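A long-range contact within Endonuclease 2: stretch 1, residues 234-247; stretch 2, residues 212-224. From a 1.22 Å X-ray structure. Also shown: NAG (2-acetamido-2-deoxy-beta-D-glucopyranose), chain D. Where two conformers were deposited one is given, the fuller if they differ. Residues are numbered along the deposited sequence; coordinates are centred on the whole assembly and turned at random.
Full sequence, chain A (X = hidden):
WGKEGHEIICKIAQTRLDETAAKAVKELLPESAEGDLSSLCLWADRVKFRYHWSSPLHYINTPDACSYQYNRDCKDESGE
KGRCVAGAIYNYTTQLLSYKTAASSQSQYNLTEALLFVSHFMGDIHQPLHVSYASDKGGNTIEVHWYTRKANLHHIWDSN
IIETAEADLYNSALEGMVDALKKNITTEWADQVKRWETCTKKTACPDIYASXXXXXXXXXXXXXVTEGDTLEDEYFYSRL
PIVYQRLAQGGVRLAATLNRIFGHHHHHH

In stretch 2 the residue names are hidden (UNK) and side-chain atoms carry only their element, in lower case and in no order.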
# COMPACT_ATOMS: atom_id res chain seq x y z
N GLU A 234 18.70 9.90 11.62
CA GLU A 234 19.48 9.10 10.68
C GLU A 234 18.57 8.10 9.95
O GLU A 234 18.63 7.96 8.72
CB GLU A 234 20.61 8.36 11.39
CG GLU A 234 21.49 7.54 10.49
CD GLU A 234 22.56 6.82 11.28
OE1 GLU A 234 22.26 5.74 11.84
OE2 GLU A 234 23.69 7.33 11.35
N TYR A 235 17.73 7.41 10.70
CA TYR A 235 16.81 6.44 10.11
C TYR A 235 15.76 7.15 9.25
O TYR A 235 15.46 6.71 8.15
CB TYR A 235 16.17 5.60 11.20
CG TYR A 235 15.39 4.39 10.70
CD1 TYR A 235 14.05 4.48 10.33
CD2 TYR A 235 16.00 3.15 10.60
CE1 TYR A 235 13.36 3.38 9.91
CE2 TYR A 235 15.31 2.03 10.17
CZ TYR A 235 13.98 2.15 9.85
OH TYR A 235 13.24 1.08 9.44
N PHE A 236 15.19 8.23 9.77
CA PHE A 236 14.20 9.00 9.06
C PHE A 236 14.68 9.43 7.69
O PHE A 236 14.03 9.16 6.68
CB PHE A 236 13.79 10.19 9.93
CG PHE A 236 12.85 11.15 9.24
CD1 PHE A 236 11.54 10.82 9.02
CD2 PHE A 236 13.30 12.39 8.81
CE1 PHE A 236 10.67 11.71 8.41
CE2 PHE A 236 12.46 13.28 8.20
CZ PHE A 236 11.13 12.94 7.99
N TYR A 237 15.79 10.16 7.63
CA TYR A 237 16.23 10.71 6.35
C TYR A 237 16.66 9.63 5.38
O TYR A 237 16.48 9.77 4.18
CB TYR A 237 17.34 11.74 6.55
CG TYR A 237 16.88 13.02 7.17
CD1 TYR A 237 15.98 13.82 6.52
CD2 TYR A 237 17.38 13.44 8.39
CE1 TYR A 237 15.57 15.01 7.09
CE2 TYR A 237 16.99 14.62 8.96
CZ TYR A 237 16.06 15.40 8.32
OH TYR A 237 15.66 16.60 8.86
N SER A 238 17.23 8.55 5.88
CA SER A 238 17.68 7.51 4.99
C SER A 238 16.54 6.65 4.45
O SER A 238 16.66 6.14 3.35
CB SER A 238 18.75 6.65 5.63
OG SER A 238 18.30 6.00 6.77
N ARG A 239 15.45 6.49 5.21
CA ARG A 239 14.33 5.67 4.78
C ARG A 239 13.24 6.47 4.07
O ARG A 239 12.42 5.87 3.39
CB ARG A 239 13.74 4.86 5.94
CG ARG A 239 14.47 3.58 6.24
CD ARG A 239 15.95 3.73 6.57
NE ARG A 239 16.49 2.43 6.93
CZ ARG A 239 17.73 2.21 7.30
NH1 ARG A 239 18.59 3.21 7.30
NH2 ARG A 239 18.08 1.00 7.66
N LEU A 240 13.24 7.78 4.19
CA LEU A 240 12.19 8.53 3.56
C LEU A 240 12.14 8.33 2.04
O LEU A 240 11.04 8.19 1.50
CB LEU A 240 12.28 9.99 3.97
CG LEU A 240 11.11 10.88 3.54
CD1 LEU A 240 9.75 10.45 4.06
CD2 LEU A 240 11.42 12.30 3.99
N PRO A 241 13.29 8.25 1.32
CA PRO A 241 13.17 8.04 -0.12
C PRO A 241 12.47 6.75 -0.50
O PRO A 241 11.77 6.72 -1.51
CB PRO A 241 14.62 8.09 -0.62
CG PRO A 241 15.33 8.92 0.39
CD PRO A 241 14.67 8.56 1.70
N ILE A 242 12.63 5.70 0.29
CA ILE A 242 11.97 4.44 -0.05
C ILE A 242 10.48 4.54 0.27
O ILE A 242 9.68 3.98 -0.46
CB ILE A 242 12.69 3.18 0.51
CG1 ILE A 242 11.95 1.89 0.19
CG2 ILE A 242 12.78 3.21 2.01
CD1 ILE A 242 11.73 1.63 -1.28
N VAL A 243 10.10 5.25 1.33
CA VAL A 243 8.70 5.52 1.56
C VAL A 243 8.10 6.27 0.36
O VAL A 243 7.05 5.90 -0.16
CB VAL A 243 8.49 6.25 2.89
CG1 VAL A 243 7.06 6.76 3.02
CG2 VAL A 243 8.84 5.32 4.05
N TYR A 244 8.77 7.34 -0.08
CA TYR A 244 8.32 8.06 -1.26
C TYR A 244 8.14 7.14 -2.47
O TYR A 244 7.14 7.20 -3.17
CB TYR A 244 9.29 9.17 -1.61
CG TYR A 244 9.40 10.36 -0.69
CD1 TYR A 244 8.38 10.79 0.14
CD2 TYR A 244 10.55 11.13 -0.74
CE1 TYR A 244 8.51 11.94 0.90
CE2 TYR A 244 10.68 12.30 0.00
CZ TYR A 244 9.65 12.69 0.81
OH TYR A 244 9.74 13.88 1.54
N GLN A 245 9.15 6.30 -2.70
CA GLN A 245 9.11 5.36 -3.83
C GLN A 245 7.88 4.46 -3.75
O GLN A 245 7.19 4.27 -4.75
CB GLN A 245 10.38 4.52 -3.82
CG GLN A 245 10.49 3.52 -4.97
CD GLN A 245 11.35 2.35 -4.58
OE1 GLN A 245 12.55 2.50 -4.36
NE2 GLN A 245 10.73 1.19 -4.45
N ARG A 246 7.64 3.88 -2.58
CA ARG A 246 6.54 2.94 -2.45
C ARG A 246 5.18 3.59 -2.55
O ARG A 246 4.26 3.01 -3.11
CB ARG A 246 6.66 2.16 -1.14
CG ARG A 246 7.91 1.29 -1.00
CD ARG A 246 8.10 0.29 -2.13
NE ARG A 246 7.18 -0.83 -1.99
CZ ARG A 246 7.09 -1.83 -2.88
NH1 ARG A 246 7.64 -1.71 -4.07
NH2 ARG A 246 6.45 -2.93 -2.53
N LEU A 247 5.04 4.82 -2.04
CA LEU A 247 3.81 5.56 -2.20
C LEU A 247 3.55 5.90 -3.67
O LEU A 247 2.44 5.77 -4.17
CB LEU A 247 3.81 6.82 -1.34
CG LEU A 247 3.87 6.62 0.17
CD1 LEU A 247 4.06 7.96 0.87
CD2 LEU A 247 2.65 5.90 0.71
N UNK A 212 9.22 -7.01 -4.46
CA UNK A 212 9.96 -5.77 -4.17
C UNK A 212 9.87 -5.43 -2.70
O UNK A 212 10.82 -4.93 -2.10
o UNK A 212 8.73 -3.42 -8.40
c UNK A 212 9.36 -4.59 -4.95
c UNK A 212 8.53 -3.66 -7.17
o UNK A 212 7.61 -3.13 -6.52
c UNK A 212 9.46 -4.63 -6.47
N UNK A 213 8.69 -5.62 -2.13
CA UNK A 213 8.42 -5.22 -0.76
C UNK A 213 9.19 -5.98 0.27
O UNK A 213 9.73 -5.38 1.20
N UNK A 214 9.26 -7.31 0.15
CA UNK A 214 10.04 -8.07 1.12
C UNK A 214 11.53 -7.71 0.99
O UNK A 214 12.25 -7.66 1.98
c UNK A 214 10.62 -10.37 2.03
c UNK A 214 10.07 -10.15 -0.33
c UNK A 214 10.34 -10.12 3.48
c UNK A 214 9.77 -9.58 1.04
N UNK A 215 11.99 -7.44 -0.23
CA UNK A 215 13.38 -7.02 -0.41
C UNK A 215 13.62 -5.70 0.33
O UNK A 215 14.62 -5.54 1.02
c UNK A 215 13.72 -6.94 -1.90
c UNK A 215 15.20 -6.79 -2.18
o UNK A 215 15.77 -9.11 -2.17
c UNK A 215 16.01 -7.97 -1.73
n UNK A 215 16.99 -7.73 -0.90
N UNK A 216 12.68 -4.77 0.22
CA UNK A 216 12.75 -3.50 0.95
C UNK A 216 12.66 -3.71 2.46
O UNK A 216 13.33 -3.01 3.23
c UNK A 216 11.66 -2.54 0.51
N UNK A 217 11.84 -4.66 2.89
CA UNK A 217 11.77 -4.96 4.31
C UNK A 217 13.15 -5.36 4.82
O UNK A 217 13.59 -4.90 5.88
c UNK A 217 10.74 -6.05 4.58
N UNK A 218 13.84 -6.22 4.07
CA UNK A 218 15.19 -6.65 4.44
C UNK A 218 16.20 -5.53 4.44
O UNK A 218 16.97 -5.37 5.39
c UNK A 218 15.71 -7.74 3.49
s UNK A 218 15.03 -9.37 3.79
N UNK A 219 16.24 -4.79 3.35
CA UNK A 219 17.33 -3.84 3.13
C UNK A 219 17.14 -2.50 3.79
O UNK A 219 18.10 -1.78 4.00
c UNK A 219 17.95 -4.88 0.88
o UNK A 219 17.55 -5.02 -0.28
o UNK A 219 18.70 -5.71 1.45
c UNK A 219 17.55 -3.62 1.63
N UNK A 220 15.88 -2.13 4.06
CA UNK A 220 15.55 -0.82 4.57
C UNK A 220 14.80 -0.84 5.90
O UNK A 220 15.11 -0.05 6.80
c UNK A 220 14.74 -0.02 3.55
c UNK A 220 16.85 1.49 0.88
c UNK A 220 17.84 2.37 0.45
c UNK A 220 17.12 2.18 3.18
c UNK A 220 16.49 1.37 2.24
c UNK A 220 15.46 0.38 2.32
c UNK A 220 18.45 3.16 1.40
c UNK A 220 15.24 -0.04 1.04
c UNK A 220 18.10 3.08 2.74
n UNK A 220 16.07 0.61 0.18
N UNK A 221 13.78 -1.67 6.04
CA UNK A 221 12.94 -1.57 7.23
C UNK A 221 13.59 -2.23 8.44
O UNK A 221 13.82 -1.60 9.46
c UNK A 221 11.54 -2.13 6.96
N UNK A 222 13.85 -3.53 8.32
CA UNK A 222 14.47 -4.27 9.39
C UNK A 222 15.95 -3.93 9.57
O UNK A 222 16.51 -4.10 10.65
c UNK A 222 12.21 -6.29 10.29
c UNK A 222 10.61 -7.80 9.37
o UNK A 222 9.45 -8.53 9.45
c UNK A 222 11.01 -6.96 10.39
c UNK A 222 13.02 -6.42 9.18
c UNK A 222 14.39 -5.76 9.11
c UNK A 222 12.61 -7.27 8.18
c UNK A 222 11.41 -7.96 8.26
N UNK A 223 16.61 -3.50 8.50
CA UNK A 223 18.05 -3.31 8.48
C UNK A 223 18.49 -2.34 9.54
O UNK A 223 18.03 -1.21 9.58
n UNK A 223 21.77 -5.71 6.18
c UNK A 223 19.95 -2.48 6.96
c UNK A 223 18.47 -2.78 7.11
c UNK A 223 20.83 -3.68 7.21
c UNK A 223 20.68 -4.70 6.11
N UNK A 224 19.41 -2.78 10.39
CA UNK A 224 19.98 -1.93 11.42
C UNK A 224 19.16 -1.81 12.68
O UNK A 224 19.62 -1.20 13.63
C1 NAG D . 11.81 14.59 -5.56
C2 NAG D . 11.98 14.21 -4.09
C3 NAG D . 13.06 15.07 -3.46
C4 NAG D . 14.35 14.96 -4.26
C5 NAG D . 14.08 15.24 -5.73
C6 NAG D . 15.30 15.04 -6.62
C7 NAG D . 9.86 13.34 -3.28
C8 NAG D . 8.60 13.59 -2.52
N2 NAG D . 10.73 14.33 -3.36
O3 NAG D . 13.26 14.67 -2.11
O4 NAG D . 15.28 15.89 -3.74
O5 NAG D . 13.06 14.38 -6.20
O6 NAG D . 15.77 13.71 -6.50
O7 NAG D . 10.03 12.26 -3.86

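Position 212 carries three carbons, the third bearing two oxygens, a carboxylate. One oxygen lies 2.8 Å from Arg246 NH1. This is Glu212, and the pair, Arg246 NH1 with Glu212 OE1, is a salt bridge.

Position 213 has no side-chain atoms. Its CA sits 3.5 Å from Arg246 NH2, and an ideal CB would come within a tight 3.2 Å of that same NH2; the bare backbone leaves the guanidinium its place. This is Gly213.

Position 214 has four carbons, forked at the first with one arm two carbons long, pointing away from stretch 1: Ile214. Position 215 has three carbons, the third holding one oxygen and one nitrogen, and is out of reach of stretch 1. It is Gln215.

Position 216 shows a single carbon directed toward stretch 1, its CB 4.5 Å from Ile242 CG1. This is Ala216. Position 217, again one carbon but out of reach, is Ala217.

Position 218 has one carbon and then a sulfur, bonded covalently elsewhere in the structure: Cys218. At 219 two carbons, the second with two oxygens, give Asp219; its OD2 accepts a hydrogen bond from Gln215 NE2 (2.8 Å).

Position 220 has one carbon followed by fused five- and six-membered rings of eight carbons and one nitrogen. It gives the largest buried area of the contact, 106 Å². Ile242 CG2 lies over the five-membered ring, 4.1 Å from its centroid, a CH-pi contact. This is Trp220, whose CZ3 approaches Ser238 O at 3.4 Å.

Position 221 has one carbon, pointing away. Its value here is its backbone, whose O accepts a hydrogen bond from Tyr235 OH at 2.7 Å. This is Ala221. Position 222, one carbon and a six-carbon ring bearing an oxygen, also directed away, is Tyr222.

Position 223 has four carbons in a row ending in nitrogen; its CB is 3.8 Å from Arg239 NH2, but the chain's end leads away. This is Lys223. Position 224 lacks a side chain and has positive phi, which favours glycine: Gly224.

The two helices run nearly antiparallel, at 165° with axes 10.6 Å apart, so long side chains do the bridging. Arg239 donates from NE to Trp220 O (2.8 Å) and from NH2 to the same O (3.3 Å), while Arg239 NH1 is held by Ser238 OG at 2.9 Å. Ile242 fills the middle against Ala216 and Trp220. The rule is an apolar centre with polar clasps beyond it: backbone carbonyls serve Tyr235 and Arg239 near one end, and a carboxylate serves Arg246 at the other.

Stretch 2 212-224: EGIQAACDWAYKG
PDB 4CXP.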